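Side-chain contacts in dienelactone hydrolase (Anabaena variabilis, PDB 2O2G), which is probably a hydrolase of the dienelactone hydrolase family, with the alpha/beta-hydrolase fold: residues E58-A63 and E216-Y221; V130-R135 and P157-P162; M177-L182 and K189-I194. All coordinates share one frame; numbering follows the deposited sequence.

In the fold
All three contacts belong to one alpha/beta-hydrolase fold, and the loop that contact 1 closes contains the other two. In contact 1, helices 51-63 and 206-221 pack together on one face of the sheet; contacts 2 and 3 involve helices of the other face. The centres of contacts 1 and 2 are about 20 Å apart, yet W217 NE1 lies 3.0 Å from P162 O, a probable hydrogen bond. W217 also reaches contact 3, where its CZ3 packs 3.7 Å from R190 NH1. Contacts 2 and 3 come no nearer than about 5 Å between nearest atoms. F218 and N178 lie near, without touching, the elbow and triad residues, respectively, of a probable S122-H199-D171 site.

Contact 1: E58-A63 and E216-Y221; sequences EVLQQA and EWFMHY
L60 and A63 face F218 and M219 across two helices whose backbones come nearest at A63 CA and M219 CA, 7.9 Å apart; L60 CA and F218 CA are slightly farther from each other, at 8.4 Å. In this alpha/beta-hydrolase fold, helices 51-63 and 206-221 lie on the same face of the central sheet, and the contact is the seam between them. No hydrogen bond crosses it. The inner half is apolar: L60 CD2 meets F218 CD2 at 4.0 Å, arriving at the edge of the phenyl ring, near its plane, and not over a face. L60 gets there because CG stands anti to the carbonyl carbon (chi1 -58°), which carries the branch nearer to the other helix than the CB direction alone would. Both side chains also reach the sheet beneath, L60 on V38 and F40, F218 on V38, A141 and V143, so the pair is buried between the two helices and the strands. The outer half is less certain, since M219, a selenomethionine, was modelled in two conformers. In one of them, its chain bends at chi2 and chi3 and turns its end towards A63, while L65 touches both F218 and M219. Y221, one turn on from W217, sets its CE2 edge over that ring on the side away from L60, 3.5 Å above the plane and over its centre.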
# COMPACT_ATOMS: atom_id res chain seq x y z
N GLU A 58 -0.89 8.83 -9.29
CA GLU A 58 -1.42 9.67 -10.37
C GLU A 58 -2.21 8.84 -11.36
O GLU A 58 -3.16 9.33 -11.96
CB GLU A 58 -0.26 10.44 -11.03
CG GLU A 58 0.27 11.53 -10.08
CD GLU A 58 1.74 12.00 -10.30
OE1 GLU A 58 2.51 11.36 -11.07
OE2 GLU A 58 2.12 13.02 -9.64
N VAL A 59 -1.84 7.58 -11.53
CA VAL A 59 -2.59 6.68 -12.43
C VAL A 59 -3.94 6.32 -11.80
O VAL A 59 -4.97 6.38 -12.46
CB VAL A 59 -1.78 5.41 -12.79
CG1 VAL A 59 -2.59 4.48 -13.66
CG2 VAL A 59 -0.51 5.80 -13.51
N LEU A 60 -3.94 6.00 -10.50
CA LEU A 60 -5.18 5.69 -9.77
C LEU A 60 -6.11 6.92 -9.77
O LEU A 60 -7.31 6.82 -10.04
CB LEU A 60 -4.87 5.25 -8.33
CG LEU A 60 -3.94 4.03 -8.19
CD1 LEU A 60 -3.61 3.73 -6.72
CD2 LEU A 60 -4.54 2.80 -8.83
N GLN A 61 -5.55 8.08 -9.47
CA GLN A 61 -6.35 9.33 -9.49
C GLN A 61 -7.05 9.54 -10.84
O GLN A 61 -8.20 9.95 -10.90
CB GLN A 61 -5.46 10.53 -9.20
CG GLN A 61 -4.91 10.60 -7.78
CD GLN A 61 -3.68 11.46 -7.67
OE1 GLN A 61 -3.44 12.33 -8.51
NE2 GLN A 61 -2.89 11.23 -6.64
N GLN A 62 -6.31 9.32 -11.92
CA GLN A 62 -6.83 9.46 -13.28
C GLN A 62 -7.98 8.49 -13.56
O GLN A 62 -8.83 8.77 -14.38
CB GLN A 62 -5.70 9.25 -14.30
CG GLN A 62 -4.76 10.48 -14.47
CD GLN A 62 -3.48 10.21 -15.32
OE1 GLN A 62 -3.17 9.08 -15.72
NE2 GLN A 62 -2.72 11.28 -15.56
N ALA A 63 -8.00 7.33 -12.90
CA ALA A 63 -9.08 6.40 -13.04
C ALA A 63 -10.25 6.79 -12.11
O ALA A 63 -11.31 6.19 -12.19
CB ALA A 63 -8.60 4.98 -12.79
N GLU A 216 -7.01 -1.56 -12.14
CA GLU A 216 -8.06 -2.56 -12.44
C GLU A 216 -8.58 -3.23 -11.17
O GLU A 216 -9.79 -3.41 -10.98
CB GLU A 216 -7.53 -3.65 -13.40
CG GLU A 216 -7.47 -3.10 -14.80
CD GLU A 216 -6.71 -3.97 -15.76
OE1 GLU A 216 -5.87 -4.78 -15.31
OE2 GLU A 216 -6.98 -3.82 -16.98
N TRP A 217 -7.65 -3.59 -10.30
CA TRP A 217 -8.00 -4.27 -9.06
C TRP A 217 -8.80 -3.39 -8.12
O TRP A 217 -9.86 -3.81 -7.62
CB TRP A 217 -6.74 -4.77 -8.36
CG TRP A 217 -6.95 -5.77 -7.26
CD1 TRP A 217 -6.95 -5.53 -5.92
CD2 TRP A 217 -7.12 -7.19 -7.40
NE1 TRP A 217 -7.15 -6.68 -5.23
CE2 TRP A 217 -7.24 -7.73 -6.11
CE3 TRP A 217 -7.19 -8.06 -8.50
CZ2 TRP A 217 -7.42 -9.10 -5.87
CZ3 TRP A 217 -7.37 -9.40 -8.28
CH2 TRP A 217 -7.47 -9.93 -6.96
N PHE A 218 -8.28 -2.19 -7.86
CA PHE A 218 -8.94 -1.26 -6.92
C PHE A 218 -10.28 -0.79 -7.46
O PHE A 218 -11.26 -0.65 -6.71
CB PHE A 218 -8.01 -0.07 -6.62
CG PHE A 218 -6.81 -0.42 -5.79
CD1 PHE A 218 -6.94 -1.13 -4.62
CD2 PHE A 218 -5.54 -0.01 -6.16
CE1 PHE A 218 -5.86 -1.40 -3.84
CE2 PHE A 218 -4.45 -0.28 -5.36
CZ PHE A 218 -4.60 -0.99 -4.23
N MSE A 219 -10.36 -0.54 -8.76
CA MSE A 219 -11.63 -0.11 -9.32
C MSE A 219 -12.70 -1.17 -9.12
O MSE A 219 -13.86 -0.85 -8.80
CB MSE A 219 -11.45 0.28 -10.79
CG MSE A 219 -10.66 1.56 -10.92
SE MSE A 219 -11.73 3.06 -10.37
CE MSE A 219 -12.92 2.85 -11.79
N HIS A 220 -12.33 -2.42 -9.27
CA HIS A 220 -13.31 -3.50 -9.08
C HIS A 220 -13.73 -3.68 -7.63
O HIS A 220 -14.93 -3.79 -7.35
CB HIS A 220 -12.78 -4.83 -9.58
CG HIS A 220 -13.75 -5.95 -9.39
ND1 HIS A 220 -14.93 -6.04 -10.10
CD2 HIS A 220 -13.72 -7.02 -8.56
CE1 HIS A 220 -15.58 -7.13 -9.72
NE2 HIS A 220 -14.87 -7.74 -8.79
N TYR A 221 -12.74 -3.74 -6.73
CA TYR A 221 -12.99 -4.02 -5.32
C TYR A 221 -13.31 -2.84 -4.40
O TYR A 221 -13.83 -3.07 -3.34
CB TYR A 221 -11.85 -4.86 -4.71
CG TYR A 221 -11.80 -6.27 -5.22
CD1 TYR A 221 -12.77 -7.18 -4.84
CD2 TYR A 221 -10.79 -6.71 -6.06
CE1 TYR A 221 -12.77 -8.45 -5.30
CE2 TYR A 221 -10.77 -8.00 -6.53
CZ TYR A 221 -11.77 -8.88 -6.14
OH TYR A 221 -11.79 -10.18 -6.59

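Contact 2: V130-R135 and P157-P162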
# COMPACT_ATOMS: atom_id res chain seq x y z
N VAL A 130 -0.51 -7.34 7.11
CA VAL A 130 -0.68 -7.47 8.57
C VAL A 130 -1.77 -6.51 9.05
O VAL A 130 -2.61 -6.88 9.88
CB VAL A 130 0.65 -7.26 9.35
CG1 VAL A 130 0.40 -7.29 10.87
CG2 VAL A 130 1.66 -8.33 8.98
N ALA A 131 -1.77 -5.29 8.52
CA ALA A 131 -2.79 -4.31 8.85
C ALA A 131 -4.21 -4.72 8.39
O ALA A 131 -5.18 -4.55 9.12
CB ALA A 131 -2.41 -2.95 8.23
N ALA A 132 -4.31 -5.28 7.18
CA ALA A 132 -5.58 -5.71 6.61
C ALA A 132 -6.25 -6.77 7.48
O ALA A 132 -7.47 -6.75 7.66
CB ALA A 132 -5.35 -6.22 5.17
N ALA A 133 -5.45 -7.69 8.02
CA ALA A 133 -5.94 -8.73 8.93
C ALA A 133 -6.49 -8.14 10.23
O ALA A 133 -7.35 -8.77 10.85
CB ALA A 133 -4.87 -9.70 9.22
N GLU A 134 -5.99 -6.96 10.63
CA GLU A 134 -6.48 -6.21 11.80
C GLU A 134 -7.75 -5.35 11.55
O GLU A 134 -8.38 -4.91 12.52
CB GLU A 134 -5.42 -5.24 12.35
CG GLU A 134 -4.16 -5.86 12.80
CD GLU A 134 -4.37 -6.84 13.89
OE1 GLU A 134 -5.08 -6.49 14.87
OE2 GLU A 134 -3.85 -7.97 13.77
N ARG A 135 -8.09 -5.09 10.29
CA ARG A 135 -9.30 -4.32 9.96
C ARG A 135 -10.10 -5.01 8.86
O ARG A 135 -10.29 -4.45 7.75
CB ARG A 135 -8.89 -2.89 9.53
CG ARG A 135 -8.30 -2.04 10.63
CD ARG A 135 -9.38 -1.54 11.57
NE ARG A 135 -8.85 -0.72 12.64
CZ ARG A 135 -8.42 -1.20 13.80
NH1 ARG A 135 -8.35 -2.51 14.01
NH2 ARG A 135 -7.94 -0.37 14.70
N PRO A 157 -3.58 -16.01 6.51
CA PRO A 157 -4.91 -16.66 6.46
C PRO A 157 -6.09 -15.86 7.07
O PRO A 157 -7.25 -16.28 6.89
CB PRO A 157 -4.69 -17.98 7.20
CG PRO A 157 -3.52 -17.75 8.08
CD PRO A 157 -2.64 -16.76 7.38
N HIS A 158 -5.82 -14.74 7.75
CA HIS A 158 -6.87 -13.93 8.33
C HIS A 158 -7.25 -12.77 7.43
O HIS A 158 -8.28 -12.13 7.67
CB HIS A 158 -6.45 -13.43 9.71
CG HIS A 158 -6.35 -14.54 10.71
ND1 HIS A 158 -5.14 -15.01 11.17
CD2 HIS A 158 -7.30 -15.32 11.27
CE1 HIS A 158 -5.36 -16.01 12.02
NE2 HIS A 158 -6.66 -16.22 12.09
N VAL A 159 -6.43 -12.50 6.43
CA VAL A 159 -6.72 -11.40 5.49
C VAL A 159 -8.03 -11.72 4.78
O VAL A 159 -8.21 -12.83 4.24
CB VAL A 159 -5.58 -11.21 4.51
CG1 VAL A 159 -5.97 -10.20 3.36
CG2 VAL A 159 -4.36 -10.73 5.23
N LYS A 160 -8.96 -10.77 4.85
CA LYS A 160 -10.28 -10.90 4.20
C LYS A 160 -10.39 -10.04 2.94
O LYS A 160 -11.30 -10.23 2.15
CB LYS A 160 -11.40 -10.52 5.19
CG LYS A 160 -11.48 -11.41 6.46
CD LYS A 160 -11.96 -12.82 6.16
CE LYS A 160 -12.24 -13.66 7.42
NZ LYS A 160 -11.03 -14.04 8.21
N ALA A 161 -9.47 -9.10 2.78
CA ALA A 161 -9.44 -8.18 1.65
C ALA A 161 -8.89 -8.87 0.41
O ALA A 161 -7.80 -9.46 0.47
CB ALA A 161 -8.57 -6.98 1.98
N PRO A 162 -9.66 -8.86 -0.72
CA PRO A 162 -9.11 -9.43 -1.97
C PRO A 162 -7.72 -8.85 -2.29
O PRO A 162 -7.55 -7.62 -2.44
CB PRO A 162 -10.17 -9.07 -3.02
CG PRO A 162 -11.46 -9.07 -2.19
CD PRO A 162 -11.06 -8.43 -0.88
O HOH W 1 -8.54 -7.93 5.53
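The imidazole of H158 leads away from A133, presenting neither face to helix 123-134, so that only its CB makes the contact, 4.1 Å from A133 CB; ND1 is instead hydrogen-bonded to S154 O. The other flat group, the guanidinium of R135, receives E134 O close to its plane (14° out of it): NH1 donates to that carbonyl at 2.8 Å, lying above the carbonyl plane, while NE forms a salt bridge to D103. In the alpha/beta-hydrolase fold this helix follows the probable nucleophile elbow, and here its C-terminal turn meets the loop that links the parallel strands 139-145 and 163-168.

The apolar part is a valine fitted against two consecutive alanines. V159 straddles them with its two branches: CG2 lies 4.2 Å from A133 CB, and CG1 lies 4.4 Å from A132 CB. The first torsion makes this split possible, with CG1 anti to the backbone N (chi1 170°) and CG2 anti to the carbonyl carbon. The short alanine side chains let the backbones approach closely, the CA atoms of A133 and V159 being 4.4 Å apart. A132 also touches V142 and Y118, which places the inner edge of the contact against the sheet.

No direct hydrogen bond joins the segments, but a water spans them. The A132 carbonyl, near the helix end, also accepts from R135 N, and the water adds a second grip there. It donates to A132 O at 2.7 Å and accepts from K160 N at 3.0 Å.

Contact 3: M177-L182 and K189-I194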
# COMPACT_ATOMS: atom_id res chain seq x y z
N MSE A 177 8.35 -16.82 -3.08
CA MSE A 177 7.85 -16.46 -1.78
C MSE A 177 6.46 -15.90 -1.89
O MSE A 177 5.66 -16.12 -1.00
CB MSE A 177 8.82 -15.54 -1.06
CG MSE A 177 10.10 -16.26 -0.64
SE MSE A 177 9.79 -17.97 0.48
CE MSE A 177 9.94 -17.65 2.54
N ASN A 178 6.15 -15.21 -3.00
CA ASN A 178 4.79 -14.74 -3.25
C ASN A 178 3.88 -15.95 -3.58
O ASN A 178 2.73 -16.00 -3.17
CB ASN A 178 4.74 -13.67 -4.33
CG ASN A 178 5.02 -12.27 -3.79
OD1 ASN A 178 4.10 -11.48 -3.63
ND2 ASN A 178 6.25 -12.01 -3.42
N GLU A 179 4.41 -16.90 -4.33
CA GLU A 179 3.68 -18.14 -4.64
C GLU A 179 3.33 -18.86 -3.34
O GLU A 179 2.21 -19.33 -3.18
CB GLU A 179 4.52 -19.04 -5.54
CG GLU A 179 4.74 -18.50 -6.99
CD GLU A 179 5.67 -19.42 -7.80
OE1 GLU A 179 6.40 -20.20 -7.16
OE2 GLU A 179 5.66 -19.35 -9.05
N ASP A 180 4.28 -18.94 -2.41
CA ASP A 180 4.03 -19.54 -1.11
C ASP A 180 2.94 -18.78 -0.35
O ASP A 180 2.02 -19.38 0.18
CB ASP A 180 5.31 -19.56 -0.24
CG ASP A 180 6.36 -20.59 -0.71
OD1 ASP A 180 6.18 -21.30 -1.74
OD2 ASP A 180 7.40 -20.68 -0.01
N ALA A 181 3.05 -17.45 -0.31
CA ALA A 181 2.06 -16.60 0.38
C ALA A 181 0.64 -16.74 -0.17
O ALA A 181 -0.34 -16.74 0.59
CB ALA A 181 2.49 -15.14 0.30
N LEU A 182 0.54 -16.87 -1.50
CA LEU A 182 -0.73 -16.98 -2.20
C LEU A 182 -1.51 -18.17 -1.73
O LEU A 182 -2.73 -18.11 -1.65
CB LEU A 182 -0.55 -17.08 -3.72
CG LEU A 182 -1.81 -16.76 -4.55
CD1 LEU A 182 -2.08 -15.25 -4.57
CD2 LEU A 182 -1.69 -17.26 -5.96
N LYS A 189 -8.00 -13.94 -4.58
CA LYS A 189 -6.58 -13.62 -4.66
C LYS A 189 -6.01 -13.88 -6.05
O LYS A 189 -6.58 -14.65 -6.82
CB LYS A 189 -5.85 -14.49 -3.63
CG LYS A 189 -5.99 -15.96 -3.90
CD LYS A 189 -5.39 -16.83 -2.80
CE LYS A 189 -5.50 -18.26 -3.15
NZ LYS A 189 -5.12 -19.21 -2.02
N ARG A 190 -4.86 -13.24 -6.32
CA ARG A 190 -4.14 -13.47 -7.58
C ARG A 190 -2.70 -13.06 -7.47
O ARG A 190 -2.38 -12.11 -6.76
CB ARG A 190 -4.76 -12.69 -8.73
CG ARG A 190 -4.25 -13.03 -10.13
CD ARG A 190 -5.13 -12.34 -11.16
NE ARG A 190 -6.49 -12.87 -11.02
CZ ARG A 190 -7.62 -12.21 -11.25
NH1 ARG A 190 -7.61 -10.95 -11.67
NH2 ARG A 190 -8.79 -12.80 -11.04
N LEU A 191 -1.85 -13.81 -8.16
CA LEU A 191 -0.44 -13.49 -8.31
C LEU A 191 -0.22 -13.28 -9.79
O LEU A 191 -0.58 -14.14 -10.62
CB LEU A 191 0.47 -14.60 -7.82
CG LEU A 191 2.00 -14.55 -8.02
CD1 LEU A 191 2.66 -13.39 -7.39
CD2 LEU A 191 2.64 -15.84 -7.45
N VAL A 192 0.36 -12.13 -10.12
CA VAL A 192 0.70 -11.84 -11.49
C VAL A 192 2.14 -11.39 -11.56
O VAL A 192 2.63 -10.66 -10.68
CB VAL A 192 -0.29 -10.82 -12.15
CG1 VAL A 192 -0.24 -9.48 -11.47
CG2 VAL A 192 0.01 -10.69 -13.65
N ILE A 193 2.79 -11.79 -12.64
CA ILE A 193 4.20 -11.55 -12.88
C ILE A 193 4.39 -10.62 -14.07
O ILE A 193 3.84 -10.84 -15.17
CB ILE A 193 4.92 -12.88 -13.16
CG1 ILE A 193 4.66 -13.89 -12.01
CG2 ILE A 193 6.38 -12.66 -13.34
CD1 ILE A 193 5.38 -15.19 -12.19
N ILE A 194 5.20 -9.58 -13.88
CA ILE A 194 5.49 -8.67 -14.99
C ILE A 194 6.79 -9.18 -15.60
O ILE A 194 7.83 -9.22 -14.92
CB ILE A 194 5.53 -7.20 -14.57
CG1 ILE A 194 4.13 -6.78 -14.06
CG2 ILE A 194 5.98 -6.32 -15.71
CD1 ILE A 194 4.10 -5.46 -13.39
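L182 and L191 each hold CG anti to the backbone N (chi1 -162° and 173°), which sends their isobutyl groups into the space between helix and strand, whereas K189 starts with CG between its backbone N and carbonyl carbon and then runs fully extended to the helix end. These are the last two elements of a beta-alpha-beta unit, strand 163-168, helix 172-184 and strand 189-194; the short helix and strand axes pass 9.0 Å apart and run nearly antiparallel, at 167°.

L182 lies across the strand backbone. Its CD1 is 3.7 Å from R190 C, and its CD2 is 3.9 Å from L191 CB. L191 in turn pushes its two methyls against the preceding helix turn: CD1 meets N178 CB at 3.7 Å, and CD2 comes to 3.4 Å from E179 CG, a tight fit. The amide of N178 points elsewhere, its ND2 donating to V174 O and G147 O. L191 and N178 both also touch L165 of the neighbouring strand.

K189 runs its methylenes alongside L182, with CD 4.0 Å from L182 CG, before NZ donates to L182 O at 2.7 Å, tilted somewhat from the carbonyl plane. NZ also donates to L185 O. With an alanine in place of K189, both carbonyls would probably lose their ammonium donor, and one side of L182 would be uncovered. Because these carbonyls lie in and just after the last turn of helix 172-184, which would carry the partial negative charge of the helix dipole, the lysine charge is likely to offset that end while its alkyl chain extends the apolar contact.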